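Local coordinates for protein dehalogenase-like hydrolase (Ralstonia solanacearum, PDB 3UMB) that probably catalyses the hydrolytic dehalogenation of small (S)-2-haloalkanoic acids to the corresponding (R)-2-hydroxyalkanoic acids, releasing a halide ion, at residues E103-L108 against D218-L223; A35-W40 against A75-L81; G58-F64 against D149-Y154; A185-W190 against L208-P212; V170-Q174 against H191-T195. The contacts are given in a common frame with arbitrary orientation. Residue numbers count along the deposited sequence, not the author numbering.

Four contacts belong to, or border, the Rossmann-like core of this HAD-superfamily enzyme, a six-stranded parallel sheet flanked by helices; contact 2 lies in the helical cap, between helices 33-54 and 64-78. Contact 3 ties the loop joining those helices to the core loop after strand 144-147; its segments alternate in sequence with those of contact 2, centres about 24 Å apart. Contacts 4 and 5 touch, centres about 12 Å apart, as helix 182-191 precedes strand 194-198. Contact 1 joins helices 104-112 and 219-227, its centre about 20 Å or more away. Across the dimer, His-60 of contact 3 stacks on Trp-190 of contact 4 and Lys-62 pairs with Asp-209, docking one subunit's cap-side loop on the other's core.

Contact 1 of 5, residues E103-L108 against D218-L223; sequences ENVPVL and DMRDLL
The polar lead is a salt-bridge network of Glu-103, Asp-218 and Arg-220 where two near-parallel helices of the Rossmann-like HAD core begin. Glu-103 OE1 lies 3.3 Å from Arg-220 NE, and the same NE is 3.5 Å from Asp-218 OD2, so one guanidinium nitrogen offsets two carboxylates. Both Glu-103 oxygens also accept weak hydrogen bonds from the first turn of helix 219-227, Met-219 N lying 3.2 Å from OE1 and 3.5 Å from OE2; the chi1 p, chi2 t rotamer of Glu-103 carries its carboxylate there. The strongest polar partner of Glu-103 lies outside the two segments: OE2 forms a salt bridge with Arg-200. Asp-218, chi1 p, is the N-cap: its OD1 accepts from Asp-221 N at 3.1 Å.

The short axes of 104-108 and 219-223 approach to 9.5 Å at 13°, with Asn-104 CA 6.1 Å from Met-219 CA and Val-107 CA 6.3 Å from Leu-223 CA. Further along the helices the interface turns apolar. Val-107, chi1 t, points toward the partner helix, its CG2 3.6 Å from Arg-220 CG and 4.4 Å from Met-219 CB. Selenomethionine Met-219, with chi1 and chi2 both m, packs against helix 104-112 and also touches Phe-9 and Ile-198 of the sheet; its CE is 4.2 Å from Leu-108 CD2. One turn on, Val-107 CG1 reaches Leu-223 CB at 3.3 Å.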
# COMPACT_ATOMS: atom_id res chain seq x y z
N GLU A 103 22.14 0.39 -20.34
CA GLU A 103 23.23 0.68 -19.42
C GLU A 103 23.57 -0.45 -18.42
O GLU A 103 24.70 -0.55 -17.95
CB GLU A 103 22.87 1.95 -18.62
CG GLU A 103 21.38 1.97 -18.15
CD GLU A 103 21.14 2.73 -16.86
OE1 GLU A 103 22.05 3.50 -16.46
OE2 GLU A 103 20.05 2.55 -16.25
N ASN A 104 22.59 -1.28 -18.08
CA ASN A 104 22.77 -2.26 -17.00
C ASN A 104 23.92 -3.28 -17.22
O ASN A 104 24.86 -3.39 -16.40
CB ASN A 104 21.42 -2.99 -16.75
CG ASN A 104 20.37 -2.09 -16.06
OD1 ASN A 104 20.71 -1.03 -15.57
ND2 ASN A 104 19.11 -2.54 -16.02
N VAL A 105 23.83 -4.01 -18.33
CA VAL A 105 24.63 -5.22 -18.50
C VAL A 105 26.16 -4.98 -18.43
O VAL A 105 26.88 -5.87 -17.96
CB VAL A 105 24.23 -6.01 -19.77
CG1 VAL A 105 24.68 -7.45 -19.64
CG2 VAL A 105 22.71 -5.98 -20.00
N PRO A 106 26.65 -3.80 -18.89
CA PRO A 106 28.09 -3.49 -18.71
C PRO A 106 28.48 -3.16 -17.28
O PRO A 106 29.55 -3.61 -16.80
CB PRO A 106 28.32 -2.23 -19.57
CG PRO A 106 26.97 -1.83 -20.12
CD PRO A 106 26.01 -2.94 -19.91
N VAL A 107 27.62 -2.34 -16.63
CA VAL A 107 27.77 -1.91 -15.22
C VAL A 107 27.81 -3.15 -14.33
O VAL A 107 28.60 -3.19 -13.40
CB VAL A 107 26.59 -0.99 -14.70
CG1 VAL A 107 26.96 -0.41 -13.35
CG2 VAL A 107 26.21 0.14 -15.67
N LEU A 108 26.97 -4.14 -14.62
CA LEU A 108 27.03 -5.39 -13.87
C LEU A 108 28.43 -5.99 -14.03
O LEU A 108 29.02 -6.50 -13.06
CB LEU A 108 25.90 -6.35 -14.31
CG LEU A 108 24.46 -5.92 -13.92
CD1 LEU A 108 23.33 -6.75 -14.58
CD2 LEU A 108 24.29 -5.97 -12.42
N ASP A 218 20.40 6.55 -12.32
CA ASP A 218 20.51 5.34 -13.13
C ASP A 218 21.59 4.41 -12.61
O ASP A 218 22.28 4.71 -11.63
CB ASP A 218 20.78 5.70 -14.59
CG ASP A 218 22.05 6.53 -14.78
OD1 ASP A 218 22.76 6.83 -13.77
OD2 ASP A 218 22.29 6.91 -15.95
N MSE A 219 21.71 3.27 -13.27
CA MSE A 219 22.63 2.21 -12.86
C MSE A 219 24.09 2.57 -12.86
O MSE A 219 24.91 2.04 -12.08
CB MSE A 219 22.39 1.04 -13.76
CG MSE A 219 21.19 0.29 -13.28
SE MSE A 219 21.77 -0.98 -11.91
CE MSE A 219 21.93 -2.53 -13.13
N ARG A 220 24.41 3.50 -13.75
CA ARG A 220 25.76 3.97 -13.92
C ARG A 220 26.08 4.91 -12.78
O ARG A 220 27.22 4.95 -12.34
CB ARG A 220 25.89 4.63 -15.28
CG ARG A 220 25.60 3.65 -16.43
CD ARG A 220 25.59 4.28 -17.85
NE ARG A 220 24.41 5.11 -18.09
CZ ARG A 220 24.03 5.59 -19.27
NH1 ARG A 220 24.73 5.31 -20.37
NH2 ARG A 220 22.95 6.36 -19.35
N ASP A 221 25.11 5.63 -12.24
CA ASP A 221 25.38 6.32 -10.98
C ASP A 221 25.71 5.33 -9.87
O ASP A 221 26.51 5.66 -8.98
CB ASP A 221 24.25 7.25 -10.55
CG ASP A 221 24.14 8.49 -11.43
OD1 ASP A 221 25.19 9.02 -11.89
OD2 ASP A 221 23.00 8.92 -11.67
N LEU A 222 25.11 4.14 -9.90
CA LEU A 222 25.35 3.12 -8.86
C LEU A 222 26.80 2.63 -8.90
O LEU A 222 27.46 2.54 -7.86
CB LEU A 222 24.40 1.92 -9.00
CG LEU A 222 24.93 0.66 -8.28
CD1 LEU A 222 24.87 0.78 -6.78
CD2 LEU A 222 24.22 -0.57 -8.71
N LEU A 223 27.26 2.31 -10.11
CA LEU A 223 28.68 2.03 -10.39
C LEU A 223 29.58 3.13 -9.83
O LEU A 223 30.54 2.82 -9.11
CB LEU A 223 28.90 1.88 -11.90
CG LEU A 223 30.17 1.15 -12.38
CD1 LEU A 223 30.46 -0.16 -11.63
CD2 LEU A 223 30.07 0.90 -13.90

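Contact 2 of 5, residues A35-W40 against A75-L81; sequences ALSVLW and ACARLNL. With MG (magnesium ion), chain I.
A magnesium ion sits at the end of one of the two packed helices: Ala-77 O at 2.4 Å and Asn-80 OD1 at 2.5 Å bind it on the side facing away from 35-40. The geometry follows from a Schellman motif. Asn-80, at phi 57° and psi 38°, is the C-prime residue, with Leu-81 N bonded to Cys-76 O at 2.9 Å and Asn-80 N to Ala-77 O at 3.3 Å.

Across to helical 35-40 there is no hydrogen bond; the contact is apolar. The backbones come nearest at Trp-40 and Ala-75, CA to CA 5.5 Å. Leu-36 and Leu-39, both chi1 t and chi2 p, flank Ala-75, whose CB is 3.6 Å from Leu-36 CD1 and 3.8 Å from Leu-39 CG. Leu-79 CD1 reaches Leu-36 CA at 3.4 Å, while Leu-39 CD2 lies 3.5 Å from Arg-78 CG.

The pairing joins helices 33-54 and 64-78 of the cap, with helix 19-28 packed against Ser-37 and Trp-40.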
# COMPACT_ATOMS: atom_id res chain seq x y z
N ALA A 35 -3.23 5.48 -18.05
CA ALA A 35 -4.16 5.34 -16.92
C ALA A 35 -4.19 3.90 -16.40
O ALA A 35 -4.10 3.68 -15.18
CB ALA A 35 -5.56 5.80 -17.29
N LEU A 36 -4.33 2.93 -17.31
CA LEU A 36 -4.34 1.53 -16.93
C LEU A 36 -3.05 1.15 -16.21
O LEU A 36 -3.09 0.43 -15.20
CB LEU A 36 -4.51 0.61 -18.15
CG LEU A 36 -4.48 -0.90 -17.93
CD1 LEU A 36 -5.44 -1.34 -16.83
CD2 LEU A 36 -4.81 -1.71 -19.20
N SER A 37 -1.92 1.64 -16.75
CA SER A 37 -0.63 1.13 -16.36
C SER A 37 -0.36 1.67 -14.97
O SER A 37 -0.02 0.92 -14.07
CB SER A 37 0.46 1.45 -17.41
OG SER A 37 0.98 2.75 -17.23
N VAL A 38 -0.61 2.96 -14.78
CA VAL A 38 -0.61 3.53 -13.44
C VAL A 38 -1.53 2.79 -12.43
O VAL A 38 -1.04 2.40 -11.36
CB VAL A 38 -1.00 5.01 -13.43
CG1 VAL A 38 -0.94 5.52 -12.00
CG2 VAL A 38 -0.04 5.83 -14.32
N LEU A 39 -2.83 2.62 -12.75
CA LEU A 39 -3.77 1.99 -11.81
C LEU A 39 -3.35 0.56 -11.51
O LEU A 39 -3.45 0.11 -10.39
CB LEU A 39 -5.22 2.03 -12.32
CG LEU A 39 -6.30 1.45 -11.42
CD1 LEU A 39 -6.22 2.06 -10.02
CD2 LEU A 39 -7.70 1.59 -12.08
N TRP A 40 -2.82 -0.11 -12.52
CA TRP A 40 -2.41 -1.50 -12.43
C TRP A 40 -1.21 -1.73 -11.51
O TRP A 40 -1.22 -2.65 -10.67
CB TRP A 40 -2.08 -1.97 -13.82
CG TRP A 40 -1.76 -3.39 -13.97
CD1 TRP A 40 -1.96 -4.40 -13.08
CD2 TRP A 40 -1.21 -3.96 -15.13
NE1 TRP A 40 -1.54 -5.60 -13.62
CE2 TRP A 40 -1.06 -5.34 -14.88
CE3 TRP A 40 -0.77 -3.42 -16.36
CZ2 TRP A 40 -0.52 -6.21 -15.83
CZ3 TRP A 40 -0.24 -4.29 -17.31
CH2 TRP A 40 -0.11 -5.67 -17.04
N ALA A 75 -8.10 -3.25 -12.39
CA ALA A 75 -7.85 -1.94 -13.05
C ALA A 75 -8.74 -1.80 -14.32
O ALA A 75 -9.26 -0.74 -14.63
CB ALA A 75 -6.40 -1.79 -13.39
N CYS A 76 -8.95 -2.90 -15.03
CA CYS A 76 -9.75 -2.84 -16.25
C CYS A 76 -11.23 -2.62 -15.96
O CYS A 76 -11.84 -1.82 -16.64
CB CYS A 76 -9.51 -4.06 -17.13
SG CYS A 76 -7.90 -3.94 -18.00
N ALA A 77 -11.76 -3.31 -14.94
CA ALA A 77 -13.12 -3.18 -14.47
C ALA A 77 -13.39 -1.77 -14.05
O ALA A 77 -14.37 -1.18 -14.49
CB ALA A 77 -13.42 -4.17 -13.27
N ARG A 78 -12.49 -1.21 -13.25
CA ARG A 78 -12.59 0.18 -12.75
C ARG A 78 -12.56 1.22 -13.87
O ARG A 78 -13.22 2.23 -13.81
CB ARG A 78 -11.45 0.42 -11.77
CG ARG A 78 -11.09 1.85 -11.36
CD ARG A 78 -11.85 2.36 -10.11
NE ARG A 78 -11.22 3.61 -9.64
CZ ARG A 78 -10.28 3.70 -8.67
NH1 ARG A 78 -9.84 2.64 -7.97
NH2 ARG A 78 -9.77 4.89 -8.38
N LEU A 79 -11.75 0.96 -14.89
CA LEU A 79 -11.48 1.91 -15.94
C LEU A 79 -12.39 1.62 -17.13
O LEU A 79 -12.24 2.24 -18.19
CB LEU A 79 -10.01 1.82 -16.38
CG LEU A 79 -8.92 2.54 -15.57
CD1 LEU A 79 -7.56 2.24 -16.17
CD2 LEU A 79 -9.20 4.05 -15.51
N ASN A 80 -13.30 0.67 -16.97
CA ASN A 80 -14.28 0.29 -18.00
C ASN A 80 -13.70 -0.15 -19.34
O ASN A 80 -14.31 0.11 -20.38
CB ASN A 80 -15.30 1.42 -18.20
CG ASN A 80 -16.13 1.64 -16.99
OD1 ASN A 80 -16.62 0.67 -16.39
ND2 ASN A 80 -16.32 2.91 -16.60
N LEU A 81 -12.58 -0.89 -19.29
CA LEU A 81 -11.88 -1.42 -20.46
C LEU A 81 -12.23 -2.88 -20.83
O LEU A 81 -12.28 -3.73 -19.94
CB LEU A 81 -10.38 -1.32 -20.22
CG LEU A 81 -9.85 0.04 -19.78
CD1 LEU A 81 -8.33 -0.08 -19.51
CD2 LEU A 81 -10.14 1.11 -20.82
MG MG I . -16.72 -1.17 -14.73

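Contact 3 of 5, residues G58-F64 against D149-Y154; sequences GEHYKPF and DAVRLY
Tyr-61 and Tyr-154 set this loop-to-loop contact. Tyr-61, chi1 t and chi2 78°, points toward 149-154 and donates from OH to Asp-149 OD1 at 2.6 Å. Tyr-154, chi1 m, approaches roughly at right angles to Tyr-61 and donates from OH to Lys-62 O over a very short 2.5 Å. The offset rings barely overlap, planes at 29° and centroids 5.5 Å apart. Arg-152 CA makes a CH-pi contact 3.7 Å from the Tyr-61 centroid.

This junction joins the HAD cap, at the loop between helices 33-54 and 64-78, to the core loop after strand 144-147. A type I turn spans Gly-58 to Tyr-61, and Gly-58 CA is 5.1 Å from Arg-152 CA. Arg-152 (phi 63°; chi1 m, chi2 t, chi3 p) curls its guanidinium back beside Tyr-61, whose CD2 lies over one guanidinium face, 3.6 Å from NH1; its NH2 makes a weak 3.0 Å hydrogen bond to Gly-58 O. In the second subunit, Asp-209 forms a salt bridge with Lys-62 NZ and Trp-190 stacks on His-60.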
# COMPACT_ATOMS: atom_id res chain seq x y z
N GLY A 58 1.87 -15.55 6.21
CA GLY A 58 1.61 -16.05 4.88
C GLY A 58 0.20 -16.55 4.66
O GLY A 58 -0.06 -17.13 3.61
N GLU A 59 -0.70 -16.29 5.60
CA GLU A 59 -2.07 -16.76 5.52
C GLU A 59 -2.80 -16.33 4.25
O GLU A 59 -3.72 -17.00 3.82
CB GLU A 59 -2.86 -16.22 6.71
CG GLU A 59 -2.47 -16.84 8.04
CD GLU A 59 -1.27 -16.17 8.72
OE1 GLU A 59 -0.50 -15.40 8.06
OE2 GLU A 59 -1.13 -16.45 9.93
N HIS A 60 -2.41 -15.20 3.67
CA HIS A 60 -3.09 -14.70 2.48
C HIS A 60 -2.17 -14.53 1.31
O HIS A 60 -2.48 -13.81 0.40
CB HIS A 60 -3.88 -13.42 2.81
CG HIS A 60 -4.91 -13.63 3.87
ND1 HIS A 60 -6.05 -14.38 3.67
CD2 HIS A 60 -4.96 -13.21 5.16
CE1 HIS A 60 -6.76 -14.41 4.78
NE2 HIS A 60 -6.13 -13.69 5.70
N TYR A 61 -1.09 -15.27 1.29
CA TYR A 61 -0.13 -15.19 0.23
C TYR A 61 -0.73 -15.73 -1.07
O TYR A 61 -1.48 -16.66 -1.09
CB TYR A 61 1.15 -15.96 0.57
CG TYR A 61 2.16 -15.97 -0.56
CD1 TYR A 61 2.96 -14.86 -0.81
CD2 TYR A 61 2.28 -17.07 -1.43
CE1 TYR A 61 3.83 -14.83 -1.86
CE2 TYR A 61 3.21 -17.06 -2.49
CZ TYR A 61 3.96 -15.95 -2.71
OH TYR A 61 4.86 -15.91 -3.77
N LYS A 62 -0.31 -15.13 -2.17
CA LYS A 62 -0.58 -15.62 -3.49
C LYS A 62 0.59 -15.15 -4.35
O LYS A 62 1.08 -14.03 -4.14
CB LYS A 62 -1.89 -15.01 -3.95
CG LYS A 62 -2.38 -15.37 -5.31
CD LYS A 62 -3.69 -14.52 -5.59
CE LYS A 62 -4.57 -15.06 -6.71
NZ LYS A 62 -6.02 -14.81 -6.46
N PRO A 63 1.04 -15.99 -5.31
CA PRO A 63 2.26 -15.60 -6.04
C PRO A 63 2.03 -14.35 -6.87
O PRO A 63 0.91 -14.09 -7.27
CB PRO A 63 2.60 -16.82 -6.94
CG PRO A 63 1.67 -17.93 -6.55
CD PRO A 63 0.53 -17.34 -5.67
N PHE A 64 3.12 -13.62 -7.10
CA PHE A 64 3.11 -12.29 -7.65
C PHE A 64 2.43 -12.24 -9.01
O PHE A 64 1.88 -11.19 -9.39
CB PHE A 64 4.54 -11.82 -7.79
CG PHE A 64 4.71 -10.32 -8.03
CD1 PHE A 64 4.09 -9.37 -7.21
CD2 PHE A 64 5.50 -9.85 -9.06
CE1 PHE A 64 4.29 -8.03 -7.39
CE2 PHE A 64 5.67 -8.45 -9.28
CZ PHE A 64 5.08 -7.57 -8.42
N ASP A 149 8.73 -15.72 -2.71
CA ASP A 149 7.89 -16.89 -2.66
C ASP A 149 8.36 -17.97 -1.64
O ASP A 149 7.57 -18.79 -1.19
CB ASP A 149 7.84 -17.51 -4.05
CG ASP A 149 6.84 -18.63 -4.14
OD1 ASP A 149 5.61 -18.38 -4.27
OD2 ASP A 149 7.31 -19.75 -4.11
N ALA A 150 9.64 -17.98 -1.34
CA ALA A 150 10.25 -18.90 -0.37
C ALA A 150 9.68 -18.66 1.02
O ALA A 150 9.57 -19.60 1.82
CB ALA A 150 11.79 -18.67 -0.36
N VAL A 151 9.29 -17.40 1.31
CA VAL A 151 8.79 -17.09 2.60
C VAL A 151 7.30 -16.72 2.59
O VAL A 151 6.73 -16.51 3.63
CB VAL A 151 9.63 -16.00 3.23
CG1 VAL A 151 11.12 -16.52 3.40
CG2 VAL A 151 9.62 -14.71 2.35
N ARG A 152 6.66 -16.64 1.42
CA ARG A 152 5.23 -16.37 1.35
C ARG A 152 4.87 -15.01 1.94
O ARG A 152 3.78 -14.82 2.41
CB ARG A 152 4.45 -17.51 2.03
CG ARG A 152 4.70 -18.94 1.35
CD ARG A 152 3.96 -20.10 2.02
NE ARG A 152 2.57 -19.79 2.35
CZ ARG A 152 1.56 -19.85 1.50
NH1 ARG A 152 1.78 -20.25 0.23
NH2 ARG A 152 0.34 -19.54 1.90
N LEU A 153 5.78 -14.07 1.84
CA LEU A 153 5.57 -12.72 2.38
C LEU A 153 6.28 -11.69 1.50
O LEU A 153 7.48 -11.89 1.11
CB LEU A 153 6.11 -12.60 3.81
CG LEU A 153 5.33 -13.36 4.91
CD1 LEU A 153 6.25 -13.59 6.07
CD2 LEU A 153 4.02 -12.64 5.39
N TYR A 154 5.59 -10.60 1.20
CA TYR A 154 6.14 -9.57 0.31
C TYR A 154 6.91 -8.54 1.10
O TYR A 154 6.65 -8.31 2.27
CB TYR A 154 5.01 -8.91 -0.45
CG TYR A 154 4.43 -9.79 -1.51
CD1 TYR A 154 3.24 -10.42 -1.33
CD2 TYR A 154 5.11 -10.00 -2.72
CE1 TYR A 154 2.71 -11.27 -2.31
CE2 TYR A 154 4.61 -10.88 -3.70
CZ TYR A 154 3.38 -11.47 -3.51
OH TYR A 154 2.83 -12.30 -4.49

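Contact 4 of 5, residues A185-W190 against L208-P212; sequences ACGATW and LDVAP
This is apolar helix-to-loop packing, bridged at one end by a water, in which 185-190 of helix 182-191 meets loop 208-212, which turns at Asp-209 and is extended from Val-210 on, leading into edge strand 214-216. No direct hydrogen bond crosses it, and 404 Å² is buried, both sides summed. The register runs antiparallel: Ala-185 CA lies 5.8 Å from Pro-212 CA, and Cys-186 CA 5.9 Å from Ala-211 CA.

Val-210, chi1 p, points toward the helix: CG1 is 3.8 Å from Cys-186 CB and 3.6 Å from Trp-190 NE1, and CG2 is 3.6 Å from Thr-189 CG2. Cys-186 CB also meets Leu-208 CD1 at 3.7 Å, and Ala-185 CB meets Pro-212 CB at 4.1 Å.

In the Rossmann-like HAD core, this helix connects parallel strands 175-179 and 194-198 as a beta-alpha-beta crossover, and the loop passes along its flank. Thr-189, chi1 m, turns OG1 back onto Ala-185 O at 2.6 Å, while its CG2 lies 3.6 Å from Ala-211 O.

Trp-190, chi1 m, brings its indole alongside the loop; NE1 donates to a water at 2.9 Å, which donates to Leu-208 O at 3.1 Å and, weakly, to Asp-209 O at 3.1 Å. Asp-209, at positive phi (61°), forms salt bridges with Lys-62 and Arg-51 of the second subunit, and His-60 of that subunit stacks on Trp-190.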
# COMPACT_ATOMS: atom_id res chain seq x y z
N ALA A 185 14.04 0.99 -0.99
CA ALA A 185 15.39 1.43 -0.49
C ALA A 185 15.29 1.70 0.98
O ALA A 185 16.18 1.34 1.77
CB ALA A 185 15.92 2.68 -1.22
N CYS A 186 14.20 2.33 1.37
CA CYS A 186 13.96 2.72 2.76
C CYS A 186 13.72 1.51 3.67
O CYS A 186 14.21 1.45 4.80
CB CYS A 186 12.74 3.63 2.82
SG CYS A 186 13.07 5.34 2.24
N GLY A 187 12.93 0.56 3.18
CA GLY A 187 12.67 -0.67 3.94
C GLY A 187 13.97 -1.45 4.13
O GLY A 187 14.21 -2.03 5.21
N ALA A 188 14.81 -1.48 3.08
CA ALA A 188 16.08 -2.20 3.15
C ALA A 188 17.04 -1.55 4.11
O ALA A 188 17.77 -2.24 4.81
CB ALA A 188 16.69 -2.33 1.81
N THR A 189 17.01 -0.23 4.20
CA THR A 189 17.86 0.47 5.12
C THR A 189 17.48 0.16 6.56
O THR A 189 18.35 0.07 7.44
CB THR A 189 17.76 1.99 4.89
OG1 THR A 189 17.93 2.27 3.49
CG2 THR A 189 18.79 2.77 5.71
N TRP A 190 16.18 0.03 6.82
CA TRP A 190 15.67 -0.39 8.14
C TRP A 190 16.19 -1.79 8.45
O TRP A 190 16.56 -2.09 9.54
CB TRP A 190 14.10 -0.44 8.15
CG TRP A 190 13.37 0.86 8.37
CD1 TRP A 190 13.82 1.98 9.03
CD2 TRP A 190 12.01 1.15 8.00
NE1 TRP A 190 12.86 2.96 9.04
CE2 TRP A 190 11.73 2.47 8.43
CE3 TRP A 190 11.01 0.45 7.30
CZ2 TRP A 190 10.51 3.07 8.19
CZ3 TRP A 190 9.81 1.06 7.07
CH2 TRP A 190 9.56 2.36 7.52
N LEU A 208 9.78 8.77 5.38
CA LEU A 208 9.77 7.58 6.25
C LEU A 208 10.76 7.69 7.41
O LEU A 208 10.96 6.72 8.12
CB LEU A 208 10.01 6.29 5.44
CG LEU A 208 8.85 5.81 4.52
CD1 LEU A 208 9.34 4.76 3.52
CD2 LEU A 208 7.65 5.30 5.22
N ASP A 209 11.35 8.87 7.62
CA ASP A 209 12.36 9.09 8.70
C ASP A 209 13.62 8.22 8.56
O ASP A 209 14.29 7.89 9.54
CB ASP A 209 11.75 8.90 10.09
CG ASP A 209 10.62 9.85 10.36
OD1 ASP A 209 10.90 11.06 10.49
OD2 ASP A 209 9.45 9.40 10.43
N VAL A 210 13.92 7.84 7.33
CA VAL A 210 15.09 7.01 7.03
C VAL A 210 15.46 7.35 5.60
O VAL A 210 14.61 7.78 4.82
CB VAL A 210 14.77 5.51 7.19
CG1 VAL A 210 13.68 5.06 6.19
CG2 VAL A 210 16.02 4.64 7.06
N ALA A 211 16.73 7.22 5.26
CA ALA A 211 17.22 7.48 3.89
C ALA A 211 18.27 6.43 3.48
O ALA A 211 19.09 6.01 4.26
CB ALA A 211 17.78 8.95 3.77
N PRO A 212 18.23 6.00 2.24
CA PRO A 212 19.29 5.14 1.78
C PRO A 212 20.70 5.78 1.88
O PRO A 212 20.82 6.98 2.08
CB PRO A 212 18.93 4.92 0.32
CG PRO A 212 18.17 6.14 -0.06
CD PRO A 212 17.38 6.46 1.14
O HOH W 1 12.62 5.48 10.44

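Contact 5 of 5, residues V170-Q174 against H191-T195; sequences VPAAQ and HGFTT
Two turns that lead into neighbouring parallel strands of the HAD core sheet, 175-179 and 194-198, meet here. The backbone conformation defines each: 172-174 is a 3-10 turn with Gln-174 N bonded to Pro-171 O at 3.1 Å, and Gly-192, at phi 113° and psi 12°, is the C-prime residue of the Schellman motif ending helix 182-191. The closest backbone register is Ala-172 CA to Phe-193 CA, 4.6 Å.

Apolar contact centres on Ala-172, whose CB sits over a face of the Phe-193 ring, a CH-pi contact 4.2 Å from the centroid and 10° off the normal; Phe-193 adopts chi1 m, chi2 -91°, and its ring also meets Phe-177.

Backbone CA-H...O contacts run both ways: Phe-193 CA lies 3.4 Å from Ala-172 O, with 167° at the hydrogen, and Ala-173 CA 3.3 Å from Gly-192 O.

The conventional hydrogen bond across the segments is weak: Thr-194, chi1 m, donates from OG1 to Ala-173 O at 3.2 Å.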
# COMPACT_ATOMS: atom_id res chain seq x y z
N VAL A 170 26.49 -13.60 4.24
CA VAL A 170 26.99 -12.35 4.84
C VAL A 170 25.87 -11.56 5.55
O VAL A 170 24.71 -11.69 5.20
CB VAL A 170 27.69 -11.44 3.79
CG1 VAL A 170 28.84 -12.20 3.09
CG2 VAL A 170 26.70 -10.92 2.75
N PRO A 171 26.23 -10.77 6.59
CA PRO A 171 25.29 -9.89 7.25
C PRO A 171 24.76 -8.90 6.26
O PRO A 171 25.44 -8.59 5.30
CB PRO A 171 26.16 -9.13 8.27
CG PRO A 171 27.29 -9.98 8.52
CD PRO A 171 27.54 -10.77 7.26
N ALA A 172 23.56 -8.39 6.52
CA ALA A 172 22.94 -7.27 5.78
C ALA A 172 23.90 -6.08 5.56
O ALA A 172 23.97 -5.51 4.46
CB ALA A 172 21.68 -6.80 6.51
N ALA A 173 24.63 -5.71 6.61
CA ALA A 173 25.52 -4.52 6.54
C ALA A 173 26.55 -4.62 5.42
O ALA A 173 27.02 -3.59 4.91
CB ALA A 173 26.20 -4.27 7.85
N GLN A 174 26.86 -5.83 5.01
CA GLN A 174 27.88 -6.04 3.98
C GLN A 174 27.30 -6.31 2.59
O GLN A 174 28.05 -6.66 1.68
CB GLN A 174 28.80 -7.21 4.39
CG GLN A 174 29.59 -6.94 5.69
CD GLN A 174 30.30 -8.20 6.24
OE1 GLN A 174 30.62 -9.13 5.49
NE2 GLN A 174 30.54 -8.21 7.56
N HIS A 191 16.20 -2.67 7.50
CA HIS A 191 16.66 -4.03 7.79
C HIS A 191 18.17 -4.09 8.11
O HIS A 191 18.63 -5.02 8.74
CB HIS A 191 16.34 -4.94 6.62
CG HIS A 191 16.57 -6.40 6.89
ND1 HIS A 191 15.76 -7.14 7.72
CD2 HIS A 191 17.50 -7.26 6.42
CE1 HIS A 191 16.17 -8.39 7.74
NE2 HIS A 191 17.23 -8.49 6.96
N GLY A 192 18.91 -3.07 7.68
CA GLY A 192 20.34 -2.95 7.97
C GLY A 192 21.27 -3.08 6.76
O GLY A 192 22.47 -3.24 6.95
N PHE A 193 20.75 -3.05 5.53
CA PHE A 193 21.62 -3.07 4.34
C PHE A 193 22.24 -1.71 4.10
O PHE A 193 21.71 -0.69 4.54
CB PHE A 193 20.88 -3.38 3.04
CG PHE A 193 20.24 -4.73 3.00
CD1 PHE A 193 20.93 -5.83 2.50
CD2 PHE A 193 18.92 -4.91 3.43
CE1 PHE A 193 20.33 -7.08 2.45
CE2 PHE A 193 18.32 -6.14 3.36
CZ PHE A 193 19.03 -7.24 2.86
N THR A 194 23.33 -1.70 3.36
CA THR A 194 23.78 -0.47 2.72
C THR A 194 22.92 -0.41 1.49
O THR A 194 22.88 -1.35 0.70
CB THR A 194 25.27 -0.53 2.24
OG1 THR A 194 26.12 -0.91 3.32
CG2 THR A 194 25.70 0.84 1.68
N THR A 195 22.21 0.69 1.29
CA THR A 195 21.31 0.74 0.16
C THR A 195 21.61 1.90 -0.80
O THR A 195 22.01 2.99 -0.39
CB THR A 195 19.86 0.87 0.66
OG1 THR A 195 19.73 2.14 1.28
CG2 THR A 195 19.52 -0.19 1.67